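Local coordinates for LacI family transcription regulator (Bifidobacterium animalis subsp. lactis, PDB 4O5A), which probably regulates transcription as a LacI-type dimer, pairing an N-terminal DNA-binding domain with a periplasmic-binding-protein-like core that is expected to sense a small effector, at residues Y87-L95 / S301-R309; I125-L136 / M148-L159. All coordinates share one frame; numbering follows the deposited sequence.

Contact 1: residues Y87-L95 / S301-R309; sequences YIMRLISGL and SRNILESGR. With SO4 (sulfate ion), chain E.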
# COMPACT_ATOMS: atom_id res chain seq x y z
N TYR A 87 1.25 4.67 -1.79
CA TYR A 87 1.05 5.96 -2.42
C TYR A 87 -0.02 5.91 -3.50
O TYR A 87 -0.98 6.69 -3.51
CB TYR A 87 2.35 6.46 -3.03
CG TYR A 87 2.15 7.64 -3.96
CD1 TYR A 87 1.92 8.91 -3.46
CD2 TYR A 87 2.17 7.47 -5.34
CE1 TYR A 87 1.72 9.98 -4.31
CE2 TYR A 87 1.98 8.55 -6.20
CZ TYR A 87 1.76 9.80 -5.67
OH TYR A 87 1.56 10.88 -6.50
N ILE A 88 0.18 5.01 -4.46
CA ILE A 88 -0.72 4.91 -5.60
C ILE A 88 -2.14 4.61 -5.14
O ILE A 88 -3.09 5.16 -5.71
CB ILE A 88 -0.25 3.84 -6.62
CG1 ILE A 88 1.07 4.27 -7.26
CG2 ILE A 88 -1.28 3.65 -7.72
CD1 ILE A 88 0.94 5.47 -8.19
N MSE A 89 -2.30 3.78 -4.11
CA MSE A 89 -3.66 3.46 -3.66
C MSE A 89 -4.36 4.72 -3.16
O MSE A 89 -5.52 4.95 -3.45
CB MSE A 89 -3.68 2.38 -2.58
CG MSE A 89 -3.89 0.97 -3.08
SE MSE A 89 -5.05 0.78 -4.65
CE MSE A 89 -6.76 0.91 -3.72
N ARG A 90 -3.64 5.55 -2.42
CA ARG A 90 -4.24 6.78 -1.92
C ARG A 90 -4.56 7.73 -3.05
O ARG A 90 -5.58 8.41 -3.02
CB ARG A 90 -3.32 7.48 -0.92
CG ARG A 90 -3.25 6.84 0.43
CD ARG A 90 -2.22 7.56 1.28
NE ARG A 90 -1.51 6.63 2.13
CZ ARG A 90 -0.36 6.89 2.75
NH1 ARG A 90 0.23 8.06 2.61
NH2 ARG A 90 0.20 5.95 3.50
N LEU A 91 -3.67 7.80 -4.04
CA LEU A 91 -3.93 8.64 -5.20
C LEU A 91 -5.20 8.20 -5.91
O LEU A 91 -6.03 9.02 -6.31
CB LEU A 91 -2.75 8.59 -6.17
CG LEU A 91 -2.78 9.71 -7.22
CD1 LEU A 91 -2.44 11.04 -6.55
CD2 LEU A 91 -1.82 9.42 -8.36
N ILE A 92 -5.34 6.89 -6.09
CA ILE A 92 -6.50 6.36 -6.79
C ILE A 92 -7.80 6.63 -6.02
O ILE A 92 -8.84 6.91 -6.63
CB ILE A 92 -6.32 4.85 -7.11
CG1 ILE A 92 -5.28 4.71 -8.23
CG2 ILE A 92 -7.62 4.21 -7.55
CD1 ILE A 92 -4.94 3.28 -8.56
N SER A 93 -7.76 6.53 -4.69
CA SER A 93 -8.91 6.92 -3.86
C SER A 93 -9.30 8.39 -4.05
O SER A 93 -10.48 8.71 -4.17
CB SER A 93 -8.63 6.66 -2.38
OG SER A 93 -8.68 5.28 -2.10
N GLY A 94 -8.31 9.28 -4.05
CA GLY A 94 -8.57 10.69 -4.28
C GLY A 94 -9.11 10.94 -5.68
O GLY A 94 -10.09 11.70 -5.86
N LEU A 95 -8.49 10.34 -6.69
CA LEU A 95 -8.98 10.47 -8.06
C LEU A 95 -10.45 10.05 -8.12
O LEU A 95 -11.29 10.79 -8.63
CB LEU A 95 -8.18 9.59 -9.03
CG LEU A 95 -6.79 10.05 -9.48
CD1 LEU A 95 -6.00 8.86 -10.00
CD2 LEU A 95 -6.90 11.11 -10.58
N SER A 301 4.68 14.59 5.42
CA SER A 301 3.46 13.96 4.95
C SER A 301 2.91 14.74 3.76
O SER A 301 2.69 15.94 3.87
CB SER A 301 2.42 13.96 6.07
OG SER A 301 1.17 13.47 5.61
N ARG A 302 2.70 14.07 2.63
CA ARG A 302 2.06 14.69 1.47
C ARG A 302 0.57 14.37 1.53
O ARG A 302 0.18 13.29 1.95
CB ARG A 302 2.64 14.17 0.16
CG ARG A 302 3.81 14.98 -0.38
CD ARG A 302 4.36 14.39 -1.69
NE ARG A 302 3.38 14.39 -2.78
CZ ARG A 302 3.00 13.29 -3.43
NH1 ARG A 302 3.52 12.11 -3.11
NH2 ARG A 302 2.10 13.37 -4.41
N ASN A 303 -0.25 15.32 1.11
CA ASN A 303 -1.68 15.11 1.11
C ASN A 303 -2.07 14.42 -0.20
O ASN A 303 -2.56 15.07 -1.12
CB ASN A 303 -2.42 16.44 1.27
CG ASN A 303 -3.90 16.26 1.51
OD1 ASN A 303 -4.47 15.17 1.30
ND2 ASN A 303 -4.56 17.33 1.94
N ILE A 304 -1.82 13.12 -0.27
CA ILE A 304 -2.01 12.36 -1.50
C ILE A 304 -3.48 12.24 -1.90
O ILE A 304 -3.80 12.27 -3.08
CB ILE A 304 -1.44 10.95 -1.37
CG1 ILE A 304 0.03 11.04 -0.95
CG2 ILE A 304 -1.56 10.21 -2.69
CD1 ILE A 304 0.58 9.73 -0.38
N LEU A 305 -4.36 12.07 -0.91
CA LEU A 305 -5.79 12.02 -1.19
C LEU A 305 -6.24 13.27 -1.93
O LEU A 305 -6.83 13.18 -3.01
CB LEU A 305 -6.60 11.87 0.10
CG LEU A 305 -6.77 10.48 0.69
CD1 LEU A 305 -7.46 10.58 2.05
CD2 LEU A 305 -7.60 9.63 -0.26
N GLU A 306 -5.97 14.44 -1.36
CA GLU A 306 -6.36 15.69 -1.98
C GLU A 306 -5.63 15.92 -3.31
O GLU A 306 -6.17 16.56 -4.21
CB GLU A 306 -6.14 16.86 -1.01
CG GLU A 306 -6.68 18.19 -1.50
CD GLU A 306 -8.13 18.12 -1.92
OE1 GLU A 306 -8.94 17.45 -1.23
OE2 GLU A 306 -8.47 18.74 -2.96
N SER A 307 -4.40 15.41 -3.43
CA SER A 307 -3.67 15.53 -4.69
C SER A 307 -4.41 14.79 -5.79
O SER A 307 -4.57 15.28 -6.91
CB SER A 307 -2.25 14.97 -4.55
OG SER A 307 -1.41 15.91 -3.90
N GLY A 308 -4.87 13.60 -5.44
CA GLY A 308 -5.60 12.76 -6.37
C GLY A 308 -6.87 13.45 -6.79
O GLY A 308 -7.24 13.44 -7.95
N ARG A 309 -7.56 14.04 -5.82
CA ARG A 309 -8.83 14.70 -6.09
C ARG A 309 -8.61 15.90 -7.01
O ARG A 309 -9.34 16.09 -7.98
CB ARG A 309 -9.46 15.13 -4.77
CG ARG A 309 -10.83 15.72 -4.90
CD ARG A 309 -11.48 15.87 -3.54
NE ARG A 309 -12.67 16.69 -3.66
CZ ARG A 309 -13.83 16.26 -4.14
NH1 ARG A 309 -13.96 15.01 -4.55
NH2 ARG A 309 -14.85 17.09 -4.22
S SO4 E . -13.09 20.43 -3.32
O1 SO4 E . -12.80 21.51 -2.39
O2 SO4 E . -13.32 20.99 -4.65
O3 SO4 E . -11.98 19.48 -3.33
O4 SO4 E . -14.30 19.75 -2.88
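Gly-94 and Gly-308 pack directly against each other where helix 88-95 crosses helix 304-309, a close helix crossing with a glycine on each side, inside the periplasmic-binding-protein-like fold of a LacI-family regulator. Their CA atoms lie 4.2 Å apart and the short axes approach to 6.5 Å at a crossing angle of -47°. With only hydrogens on both CA atoms, the backbones come into direct contact, Gly-94 C to Gly-308 C at 3.5 Å. The CA of Gly-94 donates a C-H...O contact to Leu-305 O at 3.3 Å, and Leu-95 CA and Arg-309 CA make similar contacts to Gly-308 O and Gly-94 O.

Toward the N-terminal ends the helices diverge and side chains fill in. Ile-304 is the main wedge. Its CG2 sits against Leu-91 N at 3.5 Å, while CD1 reaches the edge of the Tyr-87 ring, near its plane, and also touches Arg-90 NH1, whose hydrogen bond goes to Asp-286 O. The phenol lies where it does because CG of Tyr-87 is anti to the backbone N (chi1 167°), which brings OH to a weak bond from Arg-302 NH2. Ring and guanidinium planes stand 42° apart, and NE of Arg-302 pairs with Glu-329.

Further out, Asn-303 is the N-cap of helix 304-320, its OD1 accepting from Glu-306 N. Beyond Gly-308, Arg-309, extended from CG to NE, forms a salt bridge with Glu-101 and presents its guanidinium edge to a sulfate ion, probably from the crystallisation liquor, NE to O3 at 2.9 Å and NH2 to O4 at 3.0 Å.

Contact 2: residues I125-L136 / M148-L159; sequences IATGNVDALLLL and MKNNPQMPCLAL
Met-154, a selenomethionine, packs against Leu-133 and Ile-125 just before strand 156-159, in a beta-alpha-beta unit, and its side chain can be traced atom by atom. From CB the chain leaves with CG anti to the backbone N (chi1 168°), which lays CG against Leu-133 CD1 at 3.8 Å, the two side chains crossing at about a right angle. CG also faces Ile-125 CG1. Bends at the next two torsions turn SE back over Ala-132 CA and tuck CE beside Val-130 O, 3.5 Å away, with Val-130 CG2 and Ile-125 CA close by.

Ile-125, in the last turn of helix 116-127, packs on the type I turn Asn-151 to Met-154: its CG2 rests on Asn-151 OD1, which is held by an in-plane, lone-pair bond from Gln-153 NE2 at 3.0 Å. Past Met-154 the strands 132-135 and 156-159 run in parallel, 13° apart. Leu-133 N donates to Pro-155 O and Leu-135 N to Leu-157 O, while Leu-133 O and Leu-135 O accept from Leu-157 N and Leu-159 N, the last pair 3.0 Å apart.

On the face bearing Leu-133 and Leu-135, Met-148 of the connecting helix crosses Leu-133 at a slant, CE on its CD1, and runs alongside Leu-135 in the opposite direction, CG on its CD1, each at 3.7 Å. The other face carries Leu-134, whose CD1 meets Leu-159 CD1 at 3.8 Å. Backbone bonds thus fix the register of the strands, whereas mainly apolar side-chain packing, with Met-148 and Met-154 (both selenomethionines here) at its centre, seats the helix ends against the sheet.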
# COMPACT_ATOMS: atom_id res chain seq x y z
N ILE A 125 -4.46 6.78 -27.56
CA ILE A 125 -4.56 8.00 -28.34
C ILE A 125 -5.15 7.73 -29.71
O ILE A 125 -6.02 8.46 -30.18
CB ILE A 125 -3.18 8.67 -28.49
CG1 ILE A 125 -2.69 9.19 -27.13
CG2 ILE A 125 -3.24 9.81 -29.49
CD1 ILE A 125 -1.25 9.67 -27.13
N ALA A 126 -4.68 6.66 -30.36
CA ALA A 126 -5.11 6.33 -31.72
C ALA A 126 -6.58 5.92 -31.78
O ALA A 126 -7.25 6.15 -32.77
CB ALA A 126 -4.23 5.23 -32.29
N THR A 127 -7.07 5.32 -30.70
CA THR A 127 -8.43 4.82 -30.67
C THR A 127 -9.38 5.77 -29.93
O THR A 127 -10.60 5.60 -29.98
CB THR A 127 -8.50 3.42 -30.03
OG1 THR A 127 -8.09 3.50 -28.66
CG2 THR A 127 -7.59 2.46 -30.76
N GLY A 128 -8.83 6.77 -29.24
CA GLY A 128 -9.63 7.68 -28.44
C GLY A 128 -10.37 6.95 -27.33
O GLY A 128 -11.51 7.28 -26.99
N ASN A 129 -9.70 5.96 -26.74
CA ASN A 129 -10.35 5.06 -25.81
C ASN A 129 -10.53 5.64 -24.41
O ASN A 129 -11.24 5.06 -23.58
CB ASN A 129 -9.59 3.73 -25.72
CG ASN A 129 -10.44 2.62 -25.17
OD1 ASN A 129 -11.58 2.43 -25.59
ND2 ASN A 129 -9.91 1.89 -24.20
N VAL A 130 -9.88 6.78 -24.16
CA VAL A 130 -10.06 7.50 -22.89
C VAL A 130 -10.17 8.99 -23.20
O VAL A 130 -9.86 9.42 -24.31
CB VAL A 130 -8.91 7.25 -21.90
CG1 VAL A 130 -8.85 5.78 -21.50
CG2 VAL A 130 -7.59 7.71 -22.49
N ASP A 131 -10.62 9.77 -22.22
CA ASP A 131 -10.86 11.20 -22.42
C ASP A 131 -9.65 12.05 -22.04
O ASP A 131 -9.53 13.19 -22.48
CB ASP A 131 -12.07 11.64 -21.61
CG ASP A 131 -13.38 11.13 -22.18
OD1 ASP A 131 -13.38 10.61 -23.32
OD2 ASP A 131 -14.42 11.26 -21.49
N ALA A 132 -8.78 11.47 -21.22
CA ALA A 132 -7.57 12.14 -20.73
C ALA A 132 -6.63 11.11 -20.14
O ALA A 132 -7.07 10.03 -19.72
CB ALA A 132 -7.93 13.20 -19.68
N LEU A 133 -5.35 11.45 -20.10
CA LEU A 133 -4.31 10.56 -19.58
C LEU A 133 -3.64 11.19 -18.38
O LEU A 133 -3.38 12.39 -18.36
CB LEU A 133 -3.23 10.33 -20.64
CG LEU A 133 -3.69 9.78 -21.98
CD1 LEU A 133 -2.53 9.71 -22.95
CD2 LEU A 133 -4.24 8.40 -21.73
N LEU A 134 -3.35 10.37 -17.38
CA LEU A 134 -2.65 10.83 -16.19
C LEU A 134 -1.22 10.31 -16.29
O LEU A 134 -1.01 9.11 -16.48
CB LEU A 134 -3.35 10.26 -14.95
CG LEU A 134 -2.73 10.56 -13.59
CD1 LEU A 134 -2.71 12.06 -13.36
CD2 LEU A 134 -3.52 9.86 -12.50
N LEU A 135 -0.24 11.22 -16.20
CA LEU A 135 1.17 10.84 -16.28
C LEU A 135 1.86 10.94 -14.92
O LEU A 135 1.95 12.03 -14.35
CB LEU A 135 1.91 11.73 -17.27
CG LEU A 135 1.31 11.86 -18.67
CD1 LEU A 135 2.11 12.84 -19.52
CD2 LEU A 135 1.23 10.50 -19.34
N LEU A 136 2.36 9.81 -14.42
CA LEU A 136 3.06 9.80 -13.14
C LEU A 136 4.54 9.48 -13.34
O LEU A 136 4.94 8.94 -14.38
CB LEU A 136 2.44 8.79 -12.18
CG LEU A 136 0.93 8.86 -11.94
CD1 LEU A 136 0.50 7.72 -11.02
CD2 LEU A 136 0.51 10.21 -11.36
N MSE A 148 2.95 13.31 -25.85
CA MSE A 148 1.81 14.16 -25.57
C MSE A 148 1.84 15.44 -26.40
O MSE A 148 0.81 15.91 -26.87
CB MSE A 148 1.73 14.52 -24.07
CG MSE A 148 1.51 13.36 -23.12
SE MSE A 148 0.39 11.93 -23.81
CE MSE A 148 -1.23 12.90 -24.23
N LYS A 149 3.03 16.01 -26.57
CA LYS A 149 3.16 17.27 -27.29
C LYS A 149 2.82 17.08 -28.77
O LYS A 149 2.29 17.99 -29.41
CB LYS A 149 4.56 17.87 -27.11
CG LYS A 149 4.84 18.29 -25.67
CD LYS A 149 5.48 19.67 -25.59
CE LYS A 149 7.00 19.60 -25.59
NZ LYS A 149 7.61 20.96 -25.44
N ASN A 150 3.13 15.90 -29.30
CA ASN A 150 2.80 15.57 -30.68
C ASN A 150 1.34 15.15 -30.83
O ASN A 150 0.85 14.94 -31.94
CB ASN A 150 3.74 14.48 -31.21
CG ASN A 150 5.20 14.90 -31.18
OD1 ASN A 150 5.53 16.07 -30.96
ND2 ASN A 150 6.09 13.94 -31.39
N ASN A 151 0.64 15.02 -29.70
CA ASN A 151 -0.78 14.68 -29.68
C ASN A 151 -1.59 15.60 -28.75
O ASN A 151 -2.07 15.16 -27.71
CB ASN A 151 -0.98 13.22 -29.26
CG ASN A 151 -0.55 12.24 -30.34
OD1 ASN A 151 -1.29 11.96 -31.28
ND2 ASN A 151 0.67 11.73 -30.22
N PRO A 152 -1.75 16.88 -29.13
CA PRO A 152 -2.43 17.81 -28.21
C PRO A 152 -3.95 17.64 -28.21
O PRO A 152 -4.61 18.25 -27.37
CB PRO A 152 -2.04 19.18 -28.75
CG PRO A 152 -1.84 18.97 -30.21
CD PRO A 152 -1.30 17.56 -30.36
N GLN A 153 -4.49 16.82 -29.11
CA GLN A 153 -5.92 16.53 -29.10
C GLN A 153 -6.31 15.58 -27.95
O GLN A 153 -7.49 15.33 -27.72
CB GLN A 153 -6.39 15.96 -30.44
CG GLN A 153 -6.02 14.50 -30.67
CD GLN A 153 -4.54 14.30 -30.98
OE1 GLN A 153 -3.79 15.26 -31.12
NE2 GLN A 153 -4.13 13.04 -31.08
N MSE A 154 -5.31 15.05 -27.25
CA MSE A 154 -5.55 14.20 -26.09
C MSE A 154 -5.14 14.91 -24.81
O MSE A 154 -3.95 15.13 -24.58
CB MSE A 154 -4.80 12.86 -26.21
CG MSE A 154 -4.78 12.04 -24.92
SE MSE A 154 -6.52 11.33 -24.35
CE MSE A 154 -6.61 9.83 -25.61
N PRO A 155 -6.13 15.30 -23.98
CA PRO A 155 -5.83 15.95 -22.70
C PRO A 155 -4.93 15.09 -21.83
O PRO A 155 -5.10 13.87 -21.76
CB PRO A 155 -7.20 16.08 -22.05
CG PRO A 155 -8.15 16.23 -23.23
CD PRO A 155 -7.58 15.29 -24.27
N CYS A 156 -3.95 15.72 -21.18
CA CYS A 156 -3.17 15.01 -20.19
C CYS A 156 -2.77 15.93 -19.05
O CYS A 156 -2.81 17.16 -19.17
CB CYS A 156 -1.92 14.38 -20.81
SG CYS A 156 -0.74 15.59 -21.40
N LEU A 157 -2.39 15.31 -17.94
CA LEU A 157 -1.92 16.02 -16.76
C LEU A 157 -0.77 15.23 -16.16
O LEU A 157 -0.86 14.01 -15.99
CB LEU A 157 -3.04 16.14 -15.73
CG LEU A 157 -2.66 16.78 -14.40
CD1 LEU A 157 -2.58 18.28 -14.55
CD2 LEU A 157 -3.65 16.39 -13.33
N ALA A 158 0.31 15.93 -15.84
CA ALA A 158 1.45 15.30 -15.20
C ALA A 158 1.52 15.66 -13.72
O ALA A 158 1.22 16.79 -13.33
CB ALA A 158 2.73 15.69 -15.91
N LEU A 159 1.91 14.69 -12.90
CA LEU A 159 2.19 14.98 -11.49
C LEU A 159 3.69 14.95 -11.29
O LEU A 159 4.30 13.88 -11.16
CB LEU A 159 1.50 13.96 -10.57
CG LEU A 159 0.08 14.30 -10.11
CD1 LEU A 159 -0.85 14.60 -11.28
CD2 LEU A 159 -0.49 13.17 -9.25

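In the fold
The centres of the two contacts lie about 20 Å apart, yet they meet. Leucines and an isoleucine of helix 88-99 rest on the sheet that contact 2 helps to build: Ile-88 and Leu-91 on Leu-136, Leu-95 on Leu-134, Leu-91 also on Leu-159. Helix 304-320, the other half of contact 1, packs on Leu-157 of the same parallel sheet. Along the chain, contact 2 falls between the two segments of contact 1. Helix 304-320 follows strand 298-301 of the other, mixed sheet and so ties the later domain back to the parallel-sheet domain. Close to contact 1, Ile-88 and Met-89 pack on Met-89 of the second subunit, placing helix 88-99 between the sheet and the second subunit.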